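Local coordinates for antifreeze protein (Marinomonas primoryensis, PDB 3P4G), which binds ice as a hyperactive, calcium-dependent antifreeze protein, probably by way of waters that it holds in order on its right-handed beta-helix, at residues Ala75-Gly80 and Gly94-Gly99; Asp160-Gly165 and Asp179-Gly184; Asp200-Ser205 and Asp219-Ala224. All blocks are in the same frame, centred on the assembly; numbering follows the deposited sequence.

Contact 1: residues Ala75-Gly80 and Gly94-Gly99; sequences AVLDMG and GKIDAG. With CA (calcium ion), chain G; CA (calcium ion), chain F; CA (calcium ion), chain H.
With CG anti to the backbone N in both Asp-78 and Asp-97 (chi1 -178° and 174°), the two side chains leave neighbouring strands in the same direction, and their carboxylate planes are 13° apart. Asp-78 OD1 stands 3.9 Å from Asp-97 OD2, like charges that two waters bridge. One donates to both of those oxygens; the other donates to Asp-97 OD2 and, weakly, to Asp-78 OD2. These bridges probably ease the repulsion. Each aspartate also closes an Asx turn: Gly-80 N reaches Asp-78 OD1 (2.9 Å) and Gly-99 N reaches Asp-97 OD1 (2.8 Å), both from above the carboxylate plane. Replacing Asp-78 by an alanine would probably leave Gly-80 N without this acceptor and take from both waters one of their two carboxylate partners. The glycines suit these turns by their positive phi, and a CB on Gly-99 would collide with Gly-80 O.

The two segments are equivalent parts of successive coils of a right-handed, calcium-binding beta-helix. Gly-80 O and Ala-98 O meet one calcium ion, each at 2.4 Å, joining the coils; Asp-84, Asp-103 and Thr-100 are among its other ligands. Between the strands, the hydrogen bonds Leu-77 N to Lys-95 O, Asp-97 N to Leu-77 O and Met-79 N to Asp-97 O follow the pattern of a parallel pair. Leu-77 CB packs beside Ile-96 CG1 (4.2 Å) on the interior face, against Leu-86. The extended Lys-95 passes Ala-75 CA (3.9 Å from CG) and takes NZ to Asn-73.

Contact 2: residues Asp160-Gly165 and Asp179-Gly184; sequences DNLIIG and DTVEVG. With CA (calcium ion), chain K; CA (calcium ion), chain J; CA (calcium ion), chain L.
Asp-179 OD1 is gripped twice: it binds a calcium ion at 2.3 Å and accepts Asp-160 N at 2.9 Å, the N-H coming on the anti side and 18° out of the carboxylate plane. The same ion takes Asp-160 OD2 at 2.4 Å, and the metal probably offsets the repulsion between Asp-160 OD2 and Asp-179 OD1, 3.1 Å apart. Both aspartates set CG anti to the carbonyl carbon, beside the backbone N (chi1 -54° and -55°), and each spends its second oxygen on a further ion, Asp-160 OD1 on the preceding one and Asp-179 OD2 on the next. A carboxylate suits this place, its two oxygens serving two metals.

Beyond the aspartates the strands run parallel in exact register, with backbone bonds from Thr-180 N to Asp-160 O through to Gly-184 N to Ile-164 O. On the outer face Asn-161 OD1 lies against Thr-180 CB (3.3 Å), while ND2 turns to Asn-142, and Glu-182 OE1 rests beside Ile-163 CD1 (3.9 Å). Leucine and the beta-branched valine and isoleucine fill the inner face: Leu-162 CD2 meets Val-181 CG1 and Ile-164 CD1 meets Val-183 CG2, both at 4.3 Å. Gly-184 fits because a CB would strike Gly-165 O. Equivalent strands stacked coil on coil, with a row of shared calcium ions at one end, are the signature of a calcium-binding parallel beta-helix.

Contact 3: residues Asp200-Ser205 and Asp219-Ala224; sequences DSLLVS and DTIIIA. With CA (calcium ion), chain M; CA (calcium ion), chain L; CA (calcium ion), chain N.
The carboxylates of Asp-200 and Asp-219 meet at one calcium ion, each presenting an oxygen to it. Asp-219 OD1 offers its anti lone pair to Asp-200 N (2.8 Å, 160° at the hydrogen), and it also binds the calcium ion that Asp-200 OD2 binds at 2.3 Å. The aliphatic part of Asp-200 lies close by, its CB 3.3 Å from Asp-219 OD1, so this oxygen has a metal, an N-H and a methylene about it. The outer oxygens, Asp-200 OD1 and Asp-219 OD2, bind the calcium ions before and after. Both oxygens of each carboxylate are tied to metal, which probably fixes the rotation of both groups.

From these aspartates the strands run on parallel, with an N-H from one side and then the other at each step; Ala-224 N closes the series on Val-204 O. Val-204 and Ile-223 run alongside one another on the inward face. Ile-223 swings CD1 back toward the neighbouring strand through chi2 of -60°, bringing it 3.6 Å from Val-204 CG2, which is close packing for two methyl groups. On the outward face Leu-203 and Ile-222 cross obliquely, with Leu-203 CD1 against Ile-222 CG2 (3.7 Å). The beta-branched Val-204, Ile-221, Ile-222 and Ile-223 suit an extended strand, while Leu-202 and Leu-203 reach farther from the backbone. Ala-224 CB, pointing toward the other segment, comes 3.4 Å from Ser-205 O, so a small side chain suits this place.

Inside the coil, Leu-202 and Ile-221 both touch Val-212 of strand 211-213, which is part of the facing wall. Strand 180-183 flanks the pair through Thr-180 and Val-181, and strand 239-242 continues it on the other side, with Ile-239 beside Thr-220 and Arg-241 beside Ile-222.

Overall arrangement
From the N terminus the three contacts follow in series, none crossing or enclosing another, and each closes one coil of the beta-helix by pairing a strand with its counterpart a turn later. Contact 1, in the earlier coils, joins strands 77-78 and 96-97 of one wall. Contacts 2 and 3 join strands of the other wall, about 24 and 32 Å from contact 1 between centres. Those two are adjacent: strands 180-183 and 201-204 are neighbours, Val-183 O probably accepts a hydrogen bond from Ser-205 N, and Asp-179 and Asp-200 share a calcium ion. Metal and backbone bonding thus pass without a break from coil to coil there.

Contact 1: residues Ala75-Gly80 and Gly94-Gly99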
ATOM      1  N   ALA A  75      -9.724 -14.320 -17.548  1.00 11.74           N
ATOM      2  CA  ALA A  75      -8.266 -14.161 -17.609  1.00 11.54           C
ATOM      3  C   ALA A  75      -7.796 -14.459 -19.028  1.00 11.84           C
ATOM      4  O   ALA A  75      -8.286 -15.406 -19.651  1.00 11.91           O
ATOM      5  CB  ALA A  75      -7.568 -15.167 -16.615  1.00 12.27           C
ATOM      6  N   VAL A  76      -6.855 -13.674 -19.538  1.00 10.89           N
ATOM      7  CA  VAL A  76      -6.133 -14.027 -20.750  1.00 12.58           C
ATOM      8  C   VAL A  76      -5.080 -15.105 -20.432  1.00 12.88           C
ATOM      9  O   VAL A  76      -4.964 -16.122 -21.163  1.00 14.38           O
ATOM     10  CB  VAL A  76      -5.484 -12.780 -21.373  1.00 12.17           C
ATOM     11  CG1 VAL A  76      -4.608 -13.154 -22.563  1.00 14.14           C
ATOM     12  CG2 VAL A  76      -6.626 -11.775 -21.795  1.00 11.94           C
ATOM     13  N   LEU A  77      -4.372 -14.906 -19.329  1.00 10.84           N
ATOM     14  CA  LEU A  77      -3.326 -15.832 -18.930  1.00 10.89           C
ATOM     15  C   LEU A  77      -3.739 -16.397 -17.563  1.00  9.68           C
ATOM     16  O   LEU A  77      -3.915 -15.632 -16.619  1.00  9.23           O
ATOM     17  CB  LEU A  77      -2.001 -15.067 -18.870  1.00 11.95           C
ATOM     18  CG  LEU A  77      -0.778 -15.731 -18.285  1.00 16.34           C
ATOM     19  CD1 LEU A  77      -0.570 -17.152 -18.640  1.00 20.61           C
ATOM     20  CD2 LEU A  77       0.424 -14.896 -18.779  1.00 19.00           C
ATOM     21  N   ASP A  78      -3.921 -17.723 -17.500  1.00  9.14           N
ATOM     22  CA  ASP A  78      -4.364 -18.394 -16.267  1.00  9.60           C
ATOM     23  C   ASP A  78      -3.325 -19.450 -15.871  1.00 10.20           C
ATOM     24  O   ASP A  78      -3.021 -20.371 -16.667  1.00 10.76           O
ATOM     25  CB  ASP A  78      -5.785 -18.964 -16.515  1.00 10.52           C
ATOM     26  CG  ASP A  78      -6.399 -19.641 -15.312  1.00 10.31           C
ATOM     27  OD1 ASP A  78      -5.817 -19.710 -14.221  1.00 10.88           O
ATOM     28  OD2 ASP A  78      -7.530 -20.164 -15.480  1.00 14.80           O
ATOM     29  N   MET A  79      -2.738 -19.275 -14.691  1.00  8.65           N
ATOM     30  CA  MET A  79      -1.655 -20.183 -14.223  1.00  9.37           C
ATOM     31  C   MET A  79      -2.315 -21.419 -13.589  1.00  8.47           C
ATOM     32  O   MET A  79      -1.677 -22.474 -13.420  1.00  8.52           O
ATOM     33  CB  MET A  79      -0.718 -19.483 -13.240  1.00  8.86           C
ATOM     34  CG  MET A  79      -0.021 -18.242 -13.847  1.00  7.95           C
ATOM     35  SD  MET A  79       1.002 -18.613 -15.321  1.00 11.35           S
ATOM     36  CE  MET A  79       2.388 -19.559 -14.647  1.00 12.00           C
ATOM     37  N   GLY A  80      -3.600 -21.282 -13.292  1.00  7.72           N
ATOM     38  CA  GLY A  80      -4.443 -22.380 -12.762  1.00  9.09           C
ATOM     39  C   GLY A  80      -4.133 -22.754 -11.331  1.00  8.69           C
ATOM     40  O   GLY A  80      -3.416 -22.033 -10.577  1.00  8.14           O
ATOM     41  N   GLY A  94      -3.606  -7.833 -20.874  1.00 12.55           N
ATOM     42  CA  GLY A  94      -4.721  -8.782 -20.715  1.00 12.14           C
ATOM     43  C   GLY A  94      -4.626  -9.408 -19.322  1.00 11.59           C
ATOM     44  O   GLY A  94      -3.514  -9.548 -18.754  1.00 12.21           O
ATOM     45  N   LYS A  95      -5.790  -9.760 -18.759  1.00 11.17           N
ATOM     46  CA  LYS A  95      -5.867 -10.153 -17.358  1.00  8.83           C
ATOM     47  C   LYS A  95      -5.031 -11.395 -17.025  1.00  9.77           C
ATOM     48  O   LYS A  95      -5.050 -12.364 -17.757  1.00 11.26           O
ATOM     49  CB  LYS A  95      -7.329 -10.413 -16.953  1.00  9.66           C
ATOM     50  CG  LYS A  95      -7.469 -10.954 -15.502  1.00  7.75           C
ATOM     51  CD  LYS A  95      -8.965 -11.078 -15.098  1.00  9.68           C
ATOM     52  CE  LYS A  95      -9.023 -11.622 -13.679  1.00 13.28           C
ATOM     53  NZ  LYS A  95     -10.433 -11.658 -13.212  1.00 16.12           N
ATOM     54  N   ILE A  96      -4.345 -11.355 -15.892  1.00  9.26           N
ATOM     55  CA  ILE A  96      -3.615 -12.533 -15.361  1.00  8.64           C
ATOM     56  C   ILE A  96      -4.359 -13.045 -14.137  1.00 10.07           C
ATOM     57  O   ILE A  96      -4.761 -12.268 -13.251  1.00  9.51           O
ATOM     58  CB  ILE A  96      -2.176 -12.184 -14.965  1.00  8.46           C
ATOM     59  CG1 ILE A  96      -1.332 -11.833 -16.225  1.00  8.78           C
ATOM     60  CG2 ILE A  96      -1.480 -13.373 -14.193  1.00  7.75           C
ATOM     61  CD1 ILE A  96       0.028 -11.228 -15.840  1.00 13.05           C
ATOM     62  N   ASP A  97      -4.556 -14.362 -14.093  1.00  9.54           N
ATOM     63  CA  ASP A  97      -5.058 -14.984 -12.868  1.00  8.50           C
ATOM     64  C   ASP A  97      -4.027 -16.069 -12.505  1.00  9.48           C
ATOM     65  O   ASP A  97      -3.765 -16.980 -13.312  1.00  8.76           O
ATOM     66  CB  ASP A  97      -6.404 -15.621 -13.162  1.00  8.70           C
ATOM     67  CG  ASP A  97      -6.970 -16.429 -11.977  1.00 11.50           C
ATOM     68  OD1 ASP A  97      -6.473 -16.324 -10.818  1.00  9.97           O
ATOM     69  OD2 ASP A  97      -7.988 -17.151 -12.238  1.00 16.54           O
ATOM     70  N   ALA A  98      -3.425 -15.928 -11.336  1.00  7.89           N
ATOM     71  CA  ALA A  98      -2.468 -16.935 -10.854  1.00  9.14           C
ATOM     72  C   ALA A  98      -3.191 -18.134 -10.200  1.00  8.89           C
ATOM     73  O   ALA A  98      -2.588 -19.190  -9.992  1.00  9.03           O
ATOM     74  CB  ALA A  98      -1.442 -16.294  -9.882  1.00  7.73           C
ATOM     75  N   GLY A  99      -4.478 -18.011  -9.956  1.00  8.80           N
ATOM     76  CA  GLY A  99      -5.278 -19.061  -9.335  1.00  9.13           C
ATOM     77  C   GLY A  99      -4.940 -19.417  -7.899  1.00  9.32           C
ATOM     78  O   GLY A  99      -4.179 -18.724  -7.179  1.00  7.93           O
TER
HETATM   79 CA    CA G 403      -1.708 -21.198  -9.132  1.00  3.40          CA
HETATM   80 CA    CA F 402      -0.970 -24.524 -12.555  1.00  3.35          CA
HETATM   81 CA    CA H 404      -2.423 -17.943  -5.710  1.00  3.86          CA
HETATM   82  O   HOH W   1      -7.414 -20.147 -12.024  1.00  6.27           O
HETATM   83  O   HOH W   2      -9.143 -18.059 -14.470  1.00 14.99           O

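Contact 2: residues Asp160-Gly165 and Asp179-Gly184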
ATOM      1  N   ASP A 160      -0.147  -9.017   4.589  1.00  4.20           N
ATOM      2  CA  ASP A 160       0.411  -8.678   3.265  1.00  4.54           C
ATOM      3  C   ASP A 160       1.475  -7.602   3.370  1.00  5.26           C
ATOM      4  O   ASP A 160       1.424  -6.708   4.235  1.00  5.59           O
ATOM      5  CB  ASP A 160      -0.719  -8.181   2.334  1.00  6.20           C
ATOM      6  CG  ASP A 160      -1.901  -9.206   2.248  1.00  9.58           C
ATOM      7  OD1 ASP A 160      -1.708 -10.358   1.767  1.00  7.33           O
ATOM      8  OD2 ASP A 160      -3.034  -8.880   2.654  1.00  7.60           O
ATOM      9  N   ASN A 161       2.398  -7.645   2.421  1.00  5.33           N
ATOM     10  CA  ASN A 161       3.473  -6.669   2.362  1.00  6.18           C
ATOM     11  C   ASN A 161       3.418  -6.019   0.983  1.00  7.75           C
ATOM     12  O   ASN A 161       3.430  -6.731  -0.042  1.00  7.91           O
ATOM     13  CB  ASN A 161       4.815  -7.335   2.553  1.00  7.84           C
ATOM     14  CG  ASN A 161       5.942  -6.303   2.576  1.00  9.60           C
ATOM     15  OD1 ASN A 161       5.931  -5.423   3.411  1.00 19.43           O
ATOM     16  ND2 ASN A 161       6.881  -6.368   1.621  1.00 13.74           N
ATOM     17  N   LEU A 162       3.270  -4.692   0.979  1.00  5.95           N
ATOM     18  CA  LEU A 162       3.175  -3.904  -0.259  1.00  5.32           C
ATOM     19  C   LEU A 162       4.318  -2.883  -0.274  1.00  6.38           C
ATOM     20  O   LEU A 162       4.413  -2.055   0.642  1.00  5.78           O
ATOM     21  CB  LEU A 162       1.819  -3.205  -0.335  1.00  6.57           C
ATOM     22  CG  LEU A 162       1.666  -2.208  -1.505  1.00  6.94           C
ATOM     23  CD1 LEU A 162       1.933  -2.897  -2.865  1.00  7.89           C
ATOM     24  CD2 LEU A 162       0.259  -1.625  -1.439  1.00 10.11           C
ATOM     25  N   ILE A 163       5.173  -2.934  -1.306  1.00  6.69           N
ATOM     26  CA  ILE A 163       6.250  -1.963  -1.457  1.00  7.92           C
ATOM     27  C   ILE A 163       6.061  -1.300  -2.842  1.00  8.33           C
ATOM     28  O   ILE A 163       5.984  -2.013  -3.860  1.00  9.01           O
ATOM     29  CB  ILE A 163       7.669  -2.590  -1.448  1.00  8.98           C
ATOM     30  CG1 ILE A 163       8.015  -3.275  -0.143  1.00 14.63           C
ATOM     31  CG2 ILE A 163       8.732  -1.488  -1.678  1.00 13.20           C
ATOM     32  CD1 ILE A 163       9.530  -3.727  -0.082  1.00 22.78           C
ATOM     33  N   ILE A 164       5.835   0.013  -2.834  1.00  7.38           N
ATOM     34  CA  ILE A 164       5.621   0.852  -4.074  1.00  6.62           C
ATOM     35  C   ILE A 164       6.786   1.774  -4.235  1.00  7.42           C
ATOM     36  O   ILE A 164       7.118   2.529  -3.330  1.00  9.09           O
ATOM     37  CB  ILE A 164       4.372   1.667  -3.869  1.00  5.98           C
ATOM     38  CG1 ILE A 164       3.252   0.677  -3.704  1.00  7.78           C
ATOM     39  CG2 ILE A 164       4.139   2.719  -5.053  1.00  8.24           C
ATOM     40  CD1 ILE A 164       2.003   1.263  -3.010  1.00 10.15           C
ATOM     41  N   GLY A 165       7.388   1.772  -5.422  1.00  6.23           N
ATOM     42  CA  GLY A 165       8.531   2.660  -5.645  1.00  6.66           C
ATOM     43  C   GLY A 165       8.179   4.137  -5.722  1.00  8.28           C
ATOM     44  O   GLY A 165       8.914   4.987  -5.247  1.00  8.86           O
ATOM     45  N   ASP A 179      -0.748  -5.865   8.055  1.00  4.62           N
ATOM     46  CA  ASP A 179      -0.141  -5.511   6.789  1.00  4.62           C
ATOM     47  C   ASP A 179       0.906  -4.391   6.899  1.00  5.84           C
ATOM     48  O   ASP A 179       0.809  -3.522   7.779  1.00  5.32           O
ATOM     49  CB  ASP A 179      -1.212  -4.974   5.848  1.00  6.29           C
ATOM     50  CG  ASP A 179      -2.385  -5.949   5.664  1.00  7.46           C
ATOM     51  OD1 ASP A 179      -2.223  -7.044   5.059  1.00  7.68           O
ATOM     52  OD2 ASP A 179      -3.508  -5.622   6.080  1.00  6.25           O
ATOM     53  N   THR A 180       1.844  -4.400   5.939  1.00  5.24           N
ATOM     54  CA  THR A 180       2.925  -3.374   5.826  1.00  5.45           C
ATOM     55  C   THR A 180       2.791  -2.746   4.463  1.00  6.32           C
ATOM     56  O   THR A 180       2.621  -3.455   3.462  1.00  6.41           O
ATOM     57  CB  THR A 180       4.305  -3.962   5.928  1.00  5.73           C
ATOM     58  OG1 THR A 180       4.462  -4.430   7.273  1.00  6.92           O
ATOM     59  CG2 THR A 180       5.386  -2.914   5.584  1.00  8.01           C
ATOM     60  N   VAL A 181       2.839  -1.425   4.448  1.00  5.73           N
ATOM     61  CA  VAL A 181       2.926  -0.674   3.165  1.00  4.22           C
ATOM     62  C   VAL A 181       4.109   0.276   3.290  1.00  5.75           C
ATOM     63  O   VAL A 181       4.280   0.963   4.307  1.00  6.67           O
ATOM     64  CB  VAL A 181       1.674   0.176   2.922  1.00  4.24           C
ATOM     65  CG1 VAL A 181       1.767   0.959   1.584  1.00  6.58           C
ATOM     66  CG2 VAL A 181       0.413  -0.743   2.912  1.00  4.21           C
ATOM     67  N   GLU A 182       4.889   0.329   2.224  1.00  5.62           N
ATOM     68  CA  GLU A 182       5.890   1.402   2.055  1.00  6.00           C
ATOM     69  C   GLU A 182       5.671   2.065   0.691  1.00  6.94           C
ATOM     70  O   GLU A 182       5.634   1.381  -0.359  1.00  7.75           O
ATOM     71  CB  GLU A 182       7.291   0.794   2.104  1.00  7.36           C
ATOM     72  CG  GLU A 182       7.634   0.151   3.497  1.00  9.85           C
ATOM     73  CD  GLU A 182       8.968  -0.571   3.551  1.00 20.44           C
ATOM     74  OE1 GLU A 182       9.562  -0.854   2.491  1.00 26.02           O
ATOM     75  OE2 GLU A 182       9.410  -0.915   4.679  1.00 21.63           O
ATOM     76  N   VAL A 183       5.486   3.375   0.715  1.00  5.52           N
ATOM     77  CA  VAL A 183       5.310   4.178  -0.525  1.00  6.59           C
ATOM     78  C   VAL A 183       6.554   4.998  -0.693  1.00  6.59           C
ATOM     79  O   VAL A 183       6.869   5.827   0.179  1.00  8.18           O
ATOM     80  CB  VAL A 183       4.075   5.117  -0.397  1.00  7.32           C
ATOM     81  CG1 VAL A 183       3.907   5.947  -1.683  1.00  7.08           C
ATOM     82  CG2 VAL A 183       2.757   4.316  -0.096  1.00 10.22           C
ATOM     83  N   GLY A 184       7.265   4.838  -1.822  1.00  6.39           N
ATOM     84  CA  GLY A 184       8.572   5.479  -2.002  1.00  8.30           C
ATOM     85  C   GLY A 184       8.443   6.960  -2.262  1.00  9.95           C
ATOM     86  O   GLY A 184       9.332   7.737  -1.935  1.00 10.42           O
TER
HETATM   87 CA    CA K 407      -4.245  -8.017   4.491  1.00  4.35          CA
HETATM   88 CA    CA J 406      -3.639 -11.345   0.991  1.00  4.27          CA
HETATM   89 CA    CA L 408      -4.787  -4.735   7.830  1.00  4.69          CA

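Contact 3: residues Asp200-Ser205 and Asp219-Ala224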
ATOM      1  N   ASP A 200      -1.366  -2.627  11.628  1.00  5.53           N
ATOM      2  CA  ASP A 200      -0.689  -2.333  10.356  1.00  6.22           C
ATOM      3  C   ASP A 200       0.406  -1.289  10.447  1.00  7.34           C
ATOM      4  O   ASP A 200       0.337  -0.430  11.334  1.00  7.31           O
ATOM      5  CB  ASP A 200      -1.720  -1.846   9.364  1.00  5.64           C
ATOM      6  CG  ASP A 200      -2.914  -2.845   9.201  1.00  7.32           C
ATOM      7  OD1 ASP A 200      -2.796  -3.913   8.566  1.00  5.74           O
ATOM      8  OD2 ASP A 200      -3.986  -2.525   9.689  1.00  8.19           O
ATOM      9  N   SER A 201       1.344  -1.326   9.472  1.00  6.03           N
ATOM     10  CA  SER A 201       2.438  -0.368   9.399  1.00  7.08           C
ATOM     11  C   SER A 201       2.430   0.308   8.035  1.00  7.30           C
ATOM     12  O   SER A 201       2.353  -0.375   7.024  1.00  7.55           O
ATOM     13  CB  SER A 201       3.786  -1.079   9.603  1.00  8.15           C
ATOM     14  OG  SER A 201       4.761  -0.026   9.448  1.00 15.62           O
ATOM     15  N   LEU A 202       2.496   1.650   8.023  1.00  7.21           N
ATOM     16  CA  LEU A 202       2.676   2.431   6.792  1.00  6.74           C
ATOM     17  C   LEU A 202       3.871   3.400   6.908  1.00  6.53           C
ATOM     18  O   LEU A 202       4.012   4.142   7.891  1.00  7.06           O
ATOM     19  CB  LEU A 202       1.379   3.209   6.491  1.00  6.90           C
ATOM     20  CG  LEU A 202       1.521   4.250   5.369  1.00  9.51           C
ATOM     21  CD1 LEU A 202       1.930   3.636   3.993  1.00  7.49           C
ATOM     22  CD2 LEU A 202       0.241   5.064   5.214  1.00 10.51           C
ATOM     23  N   LEU A 203       4.672   3.450   5.851  1.00  6.58           N
ATOM     24  CA  LEU A 203       5.682   4.476   5.708  1.00  7.61           C
ATOM     25  C   LEU A 203       5.479   5.132   4.361  1.00  7.67           C
ATOM     26  O   LEU A 203       5.447   4.443   3.336  1.00  9.57           O
ATOM     27  CB  LEU A 203       7.082   3.844   5.722  1.00  7.53           C
ATOM     28  CG  LEU A 203       8.229   4.794   5.313  1.00  8.17           C
ATOM     29  CD1 LEU A 203       8.311   6.024   6.244  1.00  8.18           C
ATOM     30  CD2 LEU A 203       9.602   4.078   5.286  1.00 11.48           C
ATOM     31  N   VAL A 204       5.295   6.452   4.367  1.00  7.45           N
ATOM     32  CA  VAL A 204       5.234   7.258   3.113  1.00  5.73           C
ATOM     33  C   VAL A 204       6.505   8.078   3.085  1.00  7.67           C
ATOM     34  O   VAL A 204       6.712   8.959   3.954  1.00  8.03           O
ATOM     35  CB  VAL A 204       4.010   8.153   3.103  1.00  6.14           C
ATOM     36  CG1 VAL A 204       4.002   9.040   1.840  1.00  6.93           C
ATOM     37  CG2 VAL A 204       2.757   7.290   3.095  1.00  7.81           C
ATOM     38  N   SER A 205       7.375   7.825   2.097  1.00  8.16           N
ATOM     39  CA  SER A 205       8.629   8.558   2.032  1.00  9.39           C
ATOM     40  C   SER A 205       8.509   9.964   1.389  1.00  9.24           C
ATOM     41  O   SER A 205       9.368  10.826   1.618  1.00 10.38           O
ATOM     42  CB  SER A 205       9.741   7.712   1.389  1.00 11.52           C
ATOM     43  OG  SER A 205      10.080   6.633   2.272  1.00 12.01           O
ATOM     44  N   ASP A 219      -1.993   0.696  14.979  1.00  5.99           N
ATOM     45  CA  ASP A 219      -1.213   0.945  13.764  1.00  4.50           C
ATOM     46  C   ASP A 219      -0.099   1.965  13.929  1.00  5.87           C
ATOM     47  O   ASP A 219      -0.177   2.849  14.805  1.00  6.10           O
ATOM     48  CB  ASP A 219      -2.184   1.492  12.721  1.00  4.81           C
ATOM     49  CG  ASP A 219      -3.391   0.570  12.532  1.00  8.38           C
ATOM     50  OD1 ASP A 219      -3.226  -0.565  12.038  1.00  7.24           O
ATOM     51  OD2 ASP A 219      -4.494   1.003  12.828  1.00  7.72           O
ATOM     52  N   THR A 220       0.912   1.814  13.078  1.00  5.28           N
ATOM     53  CA  THR A 220       2.004   2.780  12.973  1.00  5.74           C
ATOM     54  C   THR A 220       1.959   3.436  11.609  1.00  6.13           C
ATOM     55  O   THR A 220       2.043   2.748  10.595  1.00  6.91           O
ATOM     56  CB  THR A 220       3.358   2.078  13.154  1.00  6.82           C
ATOM     57  OG1 THR A 220       3.452   1.518  14.472  1.00  9.31           O
ATOM     58  CG2 THR A 220       4.485   3.050  12.955  1.00  5.72           C
ATOM     59  N   ILE A 221       1.856   4.763  11.596  1.00  5.18           N
ATOM     60  CA  ILE A 221       1.877   5.534  10.322  1.00  5.55           C
ATOM     61  C   ILE A 221       2.973   6.552  10.390  1.00  6.06           C
ATOM     62  O   ILE A 221       2.975   7.398  11.322  1.00  8.06           O
ATOM     63  CB  ILE A 221       0.515   6.220  10.169  1.00  4.85           C
ATOM     64  CG1 ILE A 221      -0.568   5.156   9.875  1.00  5.93           C
ATOM     65  CG2 ILE A 221       0.549   7.280   9.036  1.00  5.38           C
ATOM     66  CD1 ILE A 221      -1.983   5.691  10.229  1.00  8.54           C
ATOM     67  N   ILE A 222       3.861   6.539   9.392  1.00  5.89           N
ATOM     68  CA  ILE A 222       4.956   7.486   9.315  1.00  7.25           C
ATOM     69  C   ILE A 222       4.911   8.185   7.940  1.00  7.30           C
ATOM     70  O   ILE A 222       4.922   7.511   6.880  1.00  8.82           O
ATOM     71  CB  ILE A 222       6.290   6.802   9.438  1.00  7.76           C
ATOM     72  CG1 ILE A 222       6.411   6.100  10.810  1.00  7.92           C
ATOM     73  CG2 ILE A 222       7.445   7.844   9.309  1.00  8.41           C
ATOM     74  CD1 ILE A 222       7.617   5.121  10.942  1.00 14.07           C
ATOM     75  N   ILE A 223       4.866   9.511   7.975  1.00  5.88           N
ATOM     76  CA  ILE A 223       4.914  10.347   6.746  1.00  7.03           C
ATOM     77  C   ILE A 223       6.203  11.145   6.802  1.00  8.54           C
ATOM     78  O   ILE A 223       6.373  12.022   7.685  1.00  9.03           O
ATOM     79  CB  ILE A 223       3.695  11.308   6.588  1.00  6.64           C
ATOM     80  CG1 ILE A 223       2.330  10.603   6.828  1.00  7.54           C
ATOM     81  CG2 ILE A 223       3.724  12.014   5.173  1.00  8.14           C
ATOM     82  CD1 ILE A 223       1.986   9.408   5.874  1.00  6.97           C
ATOM     83  N   ALA A 224       7.135  10.870   5.885  1.00  8.81           N
ATOM     84  CA  ALA A 224       8.432  11.626   5.861  1.00 10.68           C
ATOM     85  C   ALA A 224       8.299  13.049   5.319  1.00 10.46           C
ATOM     86  O   ALA A 224       8.984  13.944   5.790  1.00 10.66           O
ATOM     87  CB  ALA A 224       9.452  10.912   5.030  1.00 10.48           C
TER
HETATM   88 CA    CA M 409      -5.274  -1.387  11.278  1.00  4.36          CA
HETATM   89 CA    CA L 408      -4.787  -4.735   7.830  1.00  4.69          CA
HETATM   90 CA    CA N 410      -5.932   2.007  14.468  1.00  4.56          CA